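Local atomic coordinates of pollen-specific leucine-rich repeat extensin-like protein 1 (Arabidopsis thaliana, PDB entry 6TME), a protein that probably binds RALF-type signalling peptides through its leucine-rich repeat domain and links them to the pollen-tube cell wall through its extensin-like part. Residues D264-G269 with Q286-Y291; Y291-G296 with Y315-G320; F311-N316 with T338-Q343. All blocks are in the same frame, centred on the assembly; numbering follows the deposited sequence.

Interaction 1: residues D264-G269 with Q286-Y291; sequences DASSNG and QMDFSY. With NAG (2-acetamido-2-deoxy-beta-D-glucopyranose), chain E.
Asp264 and Asp288 run alongside each other in the same direction. In both, CG is anti to the backbone N (chi1 -165° and -172°), and Asp264 CG packs 3.4 Å from Asp288 CB. Each OD1 accepts the backbone N-H two residues on, forming an Asx turn, and takes the hydroxyl of that serine on its syn lone pair: Asp264 holds Ser266 and Asp288 holds Ser290. The repetition brings Ser266 CB to 3.3 Å from Ser290 OG. The two OD2 atoms, both acceptors, approach to 3.4 Å. This like-charge approach is probably eased by other partners: an aromatic side chain on the chain of another protein donates to Asp264 OD2, and glycan O6 weakly to Asp288 OD2. The backbones are tied by Ala265 N to Asp288 O (2.8 Å) and Ser267 N to Ser290 O (2.9 Å). Ala265 CB meets the edge of the Phe289 ring, near its plane, at CD1 (4.0 Å). The parallel bridge Asp264-Asp288 and the repeated Asx turns belong to neighbouring turns of the leucine-rich repeat solenoid, at the ends of strands 262-264 and 286-288. Strand 310-312 comes next: its Thr312 touches Asp288, and its Phe311 touches Phe289.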
loop_
_atom_site.group_PDB
_atom_site.type_symbol
_atom_site.label_atom_id
_atom_site.label_comp_id
_atom_site.label_asym_id
_atom_site.label_seq_id
_atom_site.Cartn_x
_atom_site.Cartn_y
_atom_site.Cartn_z
ATOM N N ASP A 264 -11.705 1.552 -2.403
ATOM C CA ASP A 264 -12.135 0.159 -2.478
ATOM C C ASP A 264 -12.338 -0.373 -1.059
ATOM O O ASP A 264 -11.375 -0.530 -0.302
ATOM C CB ASP A 264 -11.122 -0.669 -3.270
ATOM C CG ASP A 264 -11.679 -2.028 -3.699
ATOM O OD1 ASP A 264 -12.429 -2.647 -2.906
ATOM O OD2 ASP A 264 -11.352 -2.483 -4.821
ATOM N N ALA A 265 -13.597 -0.633 -0.697
ATOM C CA ALA A 265 -13.970 -1.126 0.623
ATOM C C ALA A 265 -14.550 -2.530 0.555
ATOM O O ALA A 265 -15.243 -2.962 1.486
ATOM C CB ALA A 265 -14.961 -0.176 1.296
ATOM N N SER A 266 -14.229 -3.273 -0.498
ATOM C CA SER A 266 -14.978 -4.481 -0.784
ATOM C C SER A 266 -14.540 -5.639 0.113
ATOM O O SER A 266 -13.437 -5.653 0.684
ATOM C CB SER A 266 -14.843 -4.871 -2.262
ATOM O OG SER A 266 -13.525 -5.267 -2.583
ATOM N N SER A 267 -15.444 -6.617 0.235
ATOM C CA SER A 267 -15.180 -7.862 0.952
ATOM C C SER A 267 -14.899 -7.583 2.424
ATOM O O SER A 267 -13.904 -8.043 2.992
ATOM C CB SER A 267 -14.033 -8.641 0.305
ATOM O OG SER A 267 -14.425 -9.012 -0.992
ATOM N N ASN A 268 -15.773 -6.779 3.026
ATOM C CA ASN A 268 -15.743 -6.554 4.459
ATOM C C ASN A 268 -17.122 -6.905 5.003
ATOM O O ASN A 268 -17.765 -7.828 4.495
ATOM C CB ASN A 268 -15.319 -5.111 4.757
ATOM C CG ASN A 268 -13.778 -4.944 4.747
ATOM O OD1 ASN A 268 -13.108 -5.296 5.707
ATOM N ND2 ASN A 268 -13.227 -4.457 3.637
ATOM N N GLY A 269 -17.588 -6.181 6.016
ATOM C CA GLY A 269 -18.870 -6.458 6.616
ATOM C C GLY A 269 -19.571 -5.161 6.951
ATOM O O GLY A 269 -20.208 -5.042 8.002
ATOM N N GLN A 286 -12.367 4.807 -9.480
ATOM C CA GLN A 286 -12.659 3.424 -9.139
ATOM C C GLN A 286 -13.270 3.431 -7.752
ATOM O O GLN A 286 -12.671 3.966 -6.813
ATOM C CB GLN A 286 -11.384 2.569 -9.167
ATOM C CG GLN A 286 -10.628 2.589 -10.493
ATOM C CD GLN A 286 -11.280 1.710 -11.551
ATOM O OE1 GLN A 286 -11.846 0.646 -11.251
ATOM N NE2 GLN A 286 -11.196 2.142 -12.791
ATOM N N MET A 287 -14.467 2.877 -7.628
ATOM C CA MET A 287 -15.154 2.799 -6.345
ATOM C C MET A 287 -15.805 1.427 -6.261
ATOM O O MET A 287 -16.609 1.069 -7.126
ATOM C CB MET A 287 -16.189 3.919 -6.185
ATOM C CG MET A 287 -16.596 4.130 -4.717
ATOM S SD MET A 287 -17.246 5.773 -4.326
ATOM C CE MET A 287 -18.677 5.845 -5.378
ATOM N N ASP A 288 -15.435 0.662 -5.240
ATOM C CA ASP A 288 -15.828 -0.739 -5.094
ATOM C C ASP A 288 -16.357 -0.944 -3.682
ATOM O O ASP A 288 -15.593 -0.864 -2.714
ATOM C CB ASP A 288 -14.640 -1.683 -5.353
ATOM C CG ASP A 288 -15.055 -3.172 -5.390
ATOM O OD1 ASP A 288 -16.188 -3.515 -5.008
ATOM O OD2 ASP A 288 -14.245 -4.017 -5.810
ATOM N N PHE A 289 -17.653 -1.224 -3.557
ATOM C CA PHE A 289 -18.235 -1.595 -2.271
ATOM C C PHE A 289 -18.735 -3.025 -2.265
ATOM O O PHE A 289 -19.495 -3.397 -1.359
ATOM C CB PHE A 289 -19.393 -0.670 -1.891
ATOM C CG PHE A 289 -19.003 0.761 -1.712
ATOM C CD1 PHE A 289 -18.093 1.126 -0.755
ATOM C CD2 PHE A 289 -19.577 1.739 -2.475
ATOM C CE1 PHE A 289 -17.748 2.442 -0.584
ATOM C CE2 PHE A 289 -19.247 3.058 -2.298
ATOM C CZ PHE A 289 -18.328 3.407 -1.368
ATOM N N SER A 290 -18.351 -3.830 -3.260
ATOM C CA SER A 290 -18.907 -5.176 -3.369
ATOM C C SER A 290 -18.638 -5.996 -2.099
ATOM O O SER A 290 -17.725 -5.710 -1.313
ATOM C CB SER A 290 -18.342 -5.893 -4.601
ATOM O OG SER A 290 -17.003 -6.285 -4.388
ATOM N N TYR A 291 -19.471 -7.018 -1.897
ATOM C CA TYR A 291 -19.291 -8.027 -0.846
ATOM C C TYR A 291 -19.292 -7.393 0.539
ATOM O O TYR A 291 -18.331 -7.486 1.307
ATOM C CB TYR A 291 -18.012 -8.830 -1.062
ATOM C CG TYR A 291 -18.078 -9.747 -2.238
ATOM C CD1 TYR A 291 -18.660 -11.005 -2.119
ATOM C CD2 TYR A 291 -17.543 -9.365 -3.470
ATOM C CE1 TYR A 291 -18.736 -11.850 -3.195
ATOM C CE2 TYR A 291 -17.610 -10.204 -4.560
ATOM C CZ TYR A 291 -18.210 -11.449 -4.417
ATOM O OH TYR A 291 -18.277 -12.311 -5.492
HETATM C C1 NAG E . -14.021 -2.720 -12.181
HETATM C C2 NAG E . -12.915 -3.416 -12.967
HETATM C C3 NAG E . -12.957 -4.923 -12.717
HETATM C C4 NAG E . -12.824 -5.202 -11.226
HETATM C C5 NAG E . -13.924 -4.476 -10.454
HETATM C C6 NAG E . -13.707 -4.531 -8.960
HETATM C C7 NAG E . -12.390 -2.089 -14.974
HETATM C C8 NAG E . -12.589 -1.954 -16.452
HETATM N N2 NAG E . -13.006 -3.127 -14.391
HETATM O O3 NAG E . -11.875 -5.547 -13.401
HETATM O O4 NAG E . -12.830 -6.602 -10.958
HETATM O O5 NAG E . -13.929 -3.079 -10.792
HETATM O O6 NAG E . -12.625 -3.688 -8.577
HETATM O O7 NAG E . -11.712 -1.287 -14.332
#

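Interaction 2: residues Y291-G296 with Y315-G320; sequences YNKFTG and YNFFNG
Tyr291 and Tyr315 share nearly the same chi1, -70° and -64°, which puts each CG anti to the carbonyl carbon; the phenols run alongside each other in the same direction. Their rings form an offset stack with planes 7° apart and centroids 4.3 Å apart; Tyr315 CD2 sits over the rim of the Tyr291 face, 3.4 Å from CZ, and Tyr315 CB lies over the same ring in a CH-pi contact. Asn316 CG has the same placement, and its OD1 accepts Phe294 N at 3.2 Å from a donor tilted out of the carbonyl plane, while its ND2 turns to the backbone oxygens of Phe313 and Phe289. Asn292 and Asn316 fit the asparagine position of successive leucine-rich repeats, with Asn292 ND2 on Phe289 O and Ala265 O. The backbones are joined by Asn292 N to Tyr315 O (3.1 Å) and by Phe317 N to Phe294 O (2.7 Å). At Gly296 the carbonyl O accepts Asn319 N at 3.0 Å, and one water bridges Gly296 N to Phe317 O. Two rings take aliphatic contacts: Phe294 CB touches Phe318 CZ (3.4 Å), whereas Lys293 CG meets the Phe317 ring at its edge, 3.6 Å from CE2. The Phe294 ring meets that of Phe289, and its side chain touches Phe270 of strand 269-271. Residues 291-296 lead from strand 286-288 to strand 297-298, beside 315-320, which runs into strand 317-321. Helix 351-358 lies against Thr295 and Phe317 through Val357.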
loop_
_atom_site.group_PDB
_atom_site.type_symbol
_atom_site.label_atom_id
_atom_site.label_comp_id
_atom_site.label_asym_id
_atom_site.label_seq_id
_atom_site.Cartn_x
_atom_site.Cartn_y
_atom_site.Cartn_z
ATOM N N TYR A 291 -19.471 -7.018 -1.897
ATOM C CA TYR A 291 -19.291 -8.027 -0.846
ATOM C C TYR A 291 -19.292 -7.393 0.539
ATOM O O TYR A 291 -18.331 -7.486 1.307
ATOM C CB TYR A 291 -18.012 -8.830 -1.062
ATOM C CG TYR A 291 -18.078 -9.747 -2.238
ATOM C CD1 TYR A 291 -18.660 -11.005 -2.119
ATOM C CD2 TYR A 291 -17.543 -9.365 -3.470
ATOM C CE1 TYR A 291 -18.736 -11.850 -3.195
ATOM C CE2 TYR A 291 -17.610 -10.204 -4.560
ATOM C CZ TYR A 291 -18.210 -11.449 -4.417
ATOM O OH TYR A 291 -18.277 -12.311 -5.492
ATOM N N ASN A 292 -20.396 -6.730 0.842
ATOM C CA ASN A 292 -20.613 -6.154 2.153
ATOM C C ASN A 292 -22.050 -6.463 2.547
ATOM O O ASN A 292 -22.669 -7.389 2.017
ATOM C CB ASN A 292 -20.258 -4.664 2.102
ATOM C CG ASN A 292 -18.779 -4.433 2.303
ATOM O OD1 ASN A 292 -18.245 -4.719 3.372
ATOM N ND2 ASN A 292 -18.106 -3.932 1.275
ATOM N N LYS A 293 -22.596 -5.681 3.469
ATOM C CA LYS A 293 -23.987 -5.839 3.871
ATOM C C LYS A 293 -24.720 -4.514 3.766
ATOM O O LYS A 293 -25.601 -4.208 4.573
ATOM C CB LYS A 293 -24.090 -6.407 5.287
ATOM C CG LYS A 293 -24.055 -7.911 5.301
ATOM C CD LYS A 293 -22.891 -8.461 6.086
ATOM C CE LYS A 293 -23.022 -8.171 7.556
ATOM N NZ LYS A 293 -21.939 -8.859 8.306
ATOM N N PHE A 294 -24.367 -3.706 2.767
ATOM C CA PHE A 294 -25.045 -2.431 2.587
ATOM C C PHE A 294 -26.498 -2.639 2.197
ATOM O O PHE A 294 -26.861 -3.608 1.514
ATOM C CB PHE A 294 -24.388 -1.593 1.502
ATOM C CG PHE A 294 -23.006 -1.153 1.826
ATOM C CD1 PHE A 294 -22.775 -0.223 2.830
ATOM C CD2 PHE A 294 -21.929 -1.653 1.102
ATOM C CE1 PHE A 294 -21.482 0.196 3.126
ATOM C CE2 PHE A 294 -20.636 -1.243 1.400
ATOM C CZ PHE A 294 -20.412 -0.311 2.408
ATOM N N THR A 295 -27.322 -1.679 2.590
ATOM C CA THR A 295 -28.739 -1.691 2.276
ATOM C C THR A 295 -29.135 -0.338 1.712
ATOM O O THR A 295 -28.391 0.646 1.801
ATOM C CB THR A 295 -29.584 -2.020 3.512
ATOM O OG1 THR A 295 -29.232 -1.138 4.584
ATOM C CG2 THR A 295 -29.340 -3.460 3.950
ATOM N N GLY A 296 -30.321 -0.304 1.111
ATOM C CA GLY A 296 -30.912 0.953 0.715
ATOM C C GLY A 296 -30.738 1.276 -0.751
ATOM O O GLY A 296 -30.653 0.386 -1.605
ATOM N N TYR A 315 -23.148 -7.915 -4.596
ATOM C CA TYR A 315 -23.152 -8.696 -3.354
ATOM C C TYR A 315 -23.331 -7.797 -2.135
ATOM O O TYR A 315 -22.464 -7.710 -1.251
ATOM C CB TYR A 315 -21.884 -9.535 -3.221
ATOM C CG TYR A 315 -21.819 -10.532 -4.310
ATOM C CD1 TYR A 315 -22.464 -11.759 -4.183
ATOM C CD2 TYR A 315 -21.167 -10.241 -5.502
ATOM C CE1 TYR A 315 -22.441 -12.682 -5.206
ATOM C CE2 TYR A 315 -21.139 -11.164 -6.533
ATOM C CZ TYR A 315 -21.780 -12.377 -6.376
ATOM O OH TYR A 315 -21.758 -13.295 -7.390
ATOM N N ASN A 316 -24.485 -7.139 -2.110
ATOM C CA ASN A 316 -24.937 -6.335 -0.973
ATOM C C ASN A 316 -26.435 -6.579 -0.812
ATOM O O ASN A 316 -26.983 -7.579 -1.298
ATOM C CB ASN A 316 -24.555 -4.867 -1.195
ATOM C CG ASN A 316 -23.070 -4.623 -0.919
ATOM O OD1 ASN A 316 -22.632 -4.724 0.223
ATOM N ND2 ASN A 316 -22.289 -4.358 -1.968
ATOM N N PHE A 317 -27.128 -5.675 -0.126
ATOM C CA PHE A 317 -28.594 -5.780 -0.060
ATOM C C PHE A 317 -29.261 -4.475 -0.481
ATOM O O PHE A 317 -30.215 -4.013 0.158
ATOM C CB PHE A 317 -29.070 -6.165 1.337
ATOM C CG PHE A 317 -28.469 -7.434 1.863
ATOM C CD1 PHE A 317 -29.147 -8.626 1.758
ATOM C CD2 PHE A 317 -27.230 -7.422 2.477
ATOM C CE1 PHE A 317 -28.610 -9.791 2.242
ATOM C CE2 PHE A 317 -26.686 -8.586 2.974
ATOM C CZ PHE A 317 -27.386 -9.779 2.851
ATOM N N PHE A 318 -28.772 -3.843 -1.545
ATOM C CA PHE A 318 -29.455 -2.670 -2.067
ATOM C C PHE A 318 -30.820 -3.082 -2.630
ATOM O O PHE A 318 -30.945 -4.100 -3.327
ATOM C CB PHE A 318 -28.593 -1.990 -3.133
ATOM C CG PHE A 318 -27.257 -1.469 -2.614
ATOM C CD1 PHE A 318 -27.204 -0.367 -1.761
ATOM C CD2 PHE A 318 -26.062 -2.072 -2.986
ATOM C CE1 PHE A 318 -25.977 0.112 -1.286
ATOM C CE2 PHE A 318 -24.844 -1.606 -2.507
ATOM C CZ PHE A 318 -24.798 -0.508 -1.665
ATOM N N ASN A 319 -31.853 -2.314 -2.296
ATOM C CA ASN A 319 -33.199 -2.585 -2.785
ATOM C C ASN A 319 -33.692 -1.535 -3.774
ATOM O O ASN A 319 -34.836 -1.623 -4.221
ATOM C CB ASN A 319 -34.194 -2.728 -1.617
ATOM C CG ASN A 319 -34.367 -1.435 -0.806
ATOM O OD1 ASN A 319 -33.668 -0.441 -1.009
ATOM N ND2 ASN A 319 -35.315 -1.452 0.116
ATOM N N GLY A 320 -32.859 -0.560 -4.137
ATOM C CA GLY A 320 -33.198 0.387 -5.182
ATOM C C GLY A 320 -31.946 0.968 -5.803
ATOM O O GLY A 320 -30.896 1.066 -5.155
HETATM O O HOH W 1 -32.130 -2.354 0.988
#

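Interaction 3: residues F311-N316 with T338-Q343; sequences FTFSYN and TSNCLQ. With NAG (2-acetamido-2-deoxy-beta-D-glucopyranose), chain E; SO4 (sulfate ion), chain Q.
Asn316 and Asn340 fit the asparagine position of the plant-type leucine-rich repeat pattern (LxxLxLxxNxL), and their amides turn inward to satisfy backbone groups at the bend after each strand. Asn340 has CG beside its backbone N (chi1 -88°), and its ND2 gives a nearly straight bond (175°) to Phe313 O at 3.0 Å, with the acceptor in the amide plane. Asn316 ND2 reaches the same oxygen, also at 3.0 Å, from the opposite face of the carbonyl plane, so two amides grip this carbonyl from above and below. Asn340 OD1 lies against Asn316 CB at 3.1 Å and accepts Phe318 N. Where the backbones meet, Tyr315 N donates to Thr338 O (2.7 Å) and Asn316 N to Ser339 O (3.2 Å). Ser339 CB stands over one face of the Tyr315 ring, 3.7 Å from its centroid and displaced toward the CD1-CE1 side, in a CH-pi contact; the stack with Tyr291 takes the other face. Thr338 OG1 is 2.9 Å from O3 of a sulfate, an ion probably from the crystallisation liquor, with Asp336 OD1 also within its reach. Lys349 NZ hydrogen-bonds both Asn316 O and Ser339 O. Strand 310-312 lies between strands 286-288 and 334-336, bonded to the latter through Phe311 with Gln334, and the disulfide from Cys341 to Cys354 ties the loop to helix 351-358.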
loop_
_atom_site.group_PDB
_atom_site.type_symbol
_atom_site.label_atom_id
_atom_site.label_comp_id
_atom_site.label_asym_id
_atom_site.label_seq_id
_atom_site.Cartn_x
_atom_site.Cartn_y
_atom_site.Cartn_z
ATOM N N PHE A 311 -17.872 1.455 -11.011
ATOM C CA PHE A 311 -18.562 1.494 -9.725
ATOM C C PHE A 311 -19.207 0.132 -9.511
ATOM O O PHE A 311 -20.195 -0.201 -10.171
ATOM C CB PHE A 311 -19.588 2.630 -9.691
ATOM C CG PHE A 311 -20.408 2.711 -8.410
ATOM C CD1 PHE A 311 -19.944 2.178 -7.217
ATOM C CD2 PHE A 311 -21.647 3.347 -8.412
ATOM C CE1 PHE A 311 -20.702 2.259 -6.053
ATOM C CE2 PHE A 311 -22.406 3.438 -7.256
ATOM C CZ PHE A 311 -21.938 2.892 -6.076
ATOM N N THR A 312 -18.633 -0.643 -8.595
ATOM C CA THR A 312 -19.012 -2.022 -8.288
ATOM C C THR A 312 -19.687 -2.035 -6.920
ATOM O O THR A 312 -19.063 -1.675 -5.919
ATOM C CB THR A 312 -17.764 -2.920 -8.264
ATOM O OG1 THR A 312 -17.104 -2.881 -9.538
ATOM C CG2 THR A 312 -18.097 -4.365 -7.872
ATOM N N PHE A 313 -20.956 -2.427 -6.871
ATOM C CA PHE A 313 -21.674 -2.479 -5.601
ATOM C C PHE A 313 -22.399 -3.812 -5.453
ATOM O O PHE A 313 -23.405 -3.917 -4.747
ATOM C CB PHE A 313 -22.635 -1.293 -5.448
ATOM C CG PHE A 313 -23.514 -1.031 -6.660
ATOM C CD1 PHE A 313 -23.007 -0.412 -7.798
ATOM C CD2 PHE A 313 -24.863 -1.366 -6.632
ATOM C CE1 PHE A 313 -23.822 -0.161 -8.904
ATOM C CE2 PHE A 313 -25.696 -1.110 -7.720
ATOM C CZ PHE A 313 -25.177 -0.512 -8.862
ATOM N N SER A 314 -21.867 -4.844 -6.101
ATOM C CA SER A 314 -22.493 -6.146 -6.139
ATOM C C SER A 314 -22.361 -6.850 -4.783
ATOM O O SER A 314 -21.564 -6.461 -3.932
ATOM C CB SER A 314 -21.855 -6.969 -7.257
ATOM O OG SER A 314 -20.535 -7.270 -6.906
ATOM N N TYR A 315 -23.148 -7.915 -4.596
ATOM C CA TYR A 315 -23.152 -8.696 -3.354
ATOM C C TYR A 315 -23.331 -7.797 -2.135
ATOM O O TYR A 315 -22.464 -7.710 -1.251
ATOM C CB TYR A 315 -21.884 -9.535 -3.221
ATOM C CG TYR A 315 -21.819 -10.532 -4.310
ATOM C CD1 TYR A 315 -22.464 -11.759 -4.183
ATOM C CD2 TYR A 315 -21.167 -10.241 -5.502
ATOM C CE1 TYR A 315 -22.441 -12.682 -5.206
ATOM C CE2 TYR A 315 -21.139 -11.164 -6.533
ATOM C CZ TYR A 315 -21.780 -12.377 -6.376
ATOM O OH TYR A 315 -21.758 -13.295 -7.390
ATOM N N ASN A 316 -24.485 -7.139 -2.110
ATOM C CA ASN A 316 -24.937 -6.335 -0.973
ATOM C C ASN A 316 -26.435 -6.579 -0.812
ATOM O O ASN A 316 -26.983 -7.579 -1.298
ATOM C CB ASN A 316 -24.555 -4.867 -1.195
ATOM C CG ASN A 316 -23.070 -4.623 -0.919
ATOM O OD1 ASN A 316 -22.632 -4.724 0.223
ATOM N ND2 ASN A 316 -22.289 -4.358 -1.968
ATOM N N THR A 338 -24.833 -7.132 -9.447
ATOM C CA THR A 338 -25.123 -8.540 -9.194
ATOM C C THR A 338 -25.361 -8.826 -7.711
ATOM O O THR A 338 -24.644 -8.321 -6.839
ATOM C CB THR A 338 -23.937 -9.377 -9.690
ATOM O OG1 THR A 338 -23.697 -9.090 -11.072
ATOM C CG2 THR A 338 -24.152 -10.865 -9.481
ATOM N N SER A 339 -26.364 -9.669 -7.437
ATOM C CA SER A 339 -26.624 -10.178 -6.102
ATOM C C SER A 339 -26.918 -9.057 -5.122
ATOM O O SER A 339 -26.282 -8.932 -4.070
ATOM C CB SER A 339 -25.475 -11.039 -5.592
ATOM O OG SER A 339 -25.881 -11.744 -4.431
ATOM N N ASN A 340 -27.884 -8.232 -5.482
ATOM C CA ASN A 340 -28.452 -7.327 -4.508
ATOM C C ASN A 340 -29.917 -7.701 -4.305
ATOM O O ASN A 340 -30.287 -8.867 -4.473
ATOM C CB ASN A 340 -28.273 -5.889 -4.983
ATOM C CG ASN A 340 -26.939 -5.288 -4.535
ATOM O OD1 ASN A 340 -26.728 -5.022 -3.355
ATOM N ND2 ASN A 340 -26.025 -5.125 -5.472
ATOM N N CYS A 341 -30.755 -6.725 -3.953
ATOM C CA CYS A 341 -32.183 -6.966 -3.800
ATOM C C CYS A 341 -32.982 -6.062 -4.722
ATOM O O CYS A 341 -33.876 -5.350 -4.261
ATOM C CB CYS A 341 -32.590 -6.703 -2.341
ATOM S SG CYS A 341 -31.726 -7.737 -1.167
ATOM N N LEU A 342 -32.647 -6.031 -6.001
ATOM C CA LEU A 342 -33.263 -5.086 -6.919
ATOM C C LEU A 342 -34.298 -5.785 -7.785
ATOM O O LEU A 342 -34.000 -6.805 -8.408
ATOM C CB LEU A 342 -32.212 -4.426 -7.806
ATOM C CG LEU A 342 -31.033 -3.828 -7.053
ATOM C CD1 LEU A 342 -29.837 -3.727 -7.997
ATOM C CD2 LEU A 342 -31.409 -2.471 -6.473
ATOM N N GLN A 343 -35.504 -5.224 -7.834
ATOM C CA GLN A 343 -36.505 -5.717 -8.770
ATOM C C GLN A 343 -36.074 -5.426 -10.202
ATOM O O GLN A 343 -35.416 -4.426 -10.486
ATOM C CB GLN A 343 -37.869 -5.078 -8.493
ATOM C CG GLN A 343 -38.514 -5.484 -7.164
ATOM C CD GLN A 343 -38.517 -4.349 -6.171
ATOM O OE1 GLN A 343 -39.014 -3.264 -6.465
ATOM N NE2 GLN A 343 -37.922 -4.574 -4.998
HETATM C C1 NAG E . -14.021 -2.720 -12.181
HETATM C C2 NAG E . -12.915 -3.416 -12.967
HETATM C C3 NAG E . -12.957 -4.923 -12.717
HETATM C C4 NAG E . -12.824 -5.202 -11.226
HETATM C C5 NAG E . -13.924 -4.476 -10.454
HETATM C C6 NAG E . -13.707 -4.531 -8.960
HETATM C C7 NAG E . -12.390 -2.089 -14.974
HETATM C C8 NAG E . -12.589 -1.954 -16.452
HETATM N N2 NAG E . -13.006 -3.127 -14.391
HETATM O O3 NAG E . -11.875 -5.547 -13.401
HETATM O O4 NAG E . -12.830 -6.602 -10.958
HETATM O O5 NAG E . -13.929 -3.079 -10.792
HETATM O O6 NAG E . -12.625 -3.688 -8.577
HETATM O O7 NAG E . -11.712 -1.287 -14.332
HETATM S S SO4 Q . -20.021 -10.368 -11.300
HETATM O O1 SO4 Q . -20.180 -11.785 -10.955
HETATM O O2 SO4 Q . -18.766 -10.180 -12.026
HETATM O O3 SO4 Q . -21.119 -9.928 -12.161
HETATM O O4 SO4 Q . -19.984 -9.571 -10.074
#

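Overall arrangement
The three contacts follow one another along the solenoid near its C-terminal end. Centres of interactions 1 and 2 are about 11 Å apart, as are those of 1 and 3, while 2 and 3 lie about 6 Å apart. Tyr291 belongs to interactions 1 and 2, and Tyr315 and Asn316 to 2 and 3. Probable hydrogen bonds cross between them: Phe289 O takes Asn316 ND2 (3.0 Å), Ser314 O takes Tyr291 N (3.0 Å), and Phe318 O takes Cys341 N (2.7 Å). Interactions 1 and 3 both border the attached glycan, at Asp288 and Thr312. Of the three, interaction 1 alone touches the chain of another protein, through Asp264 and Gln286.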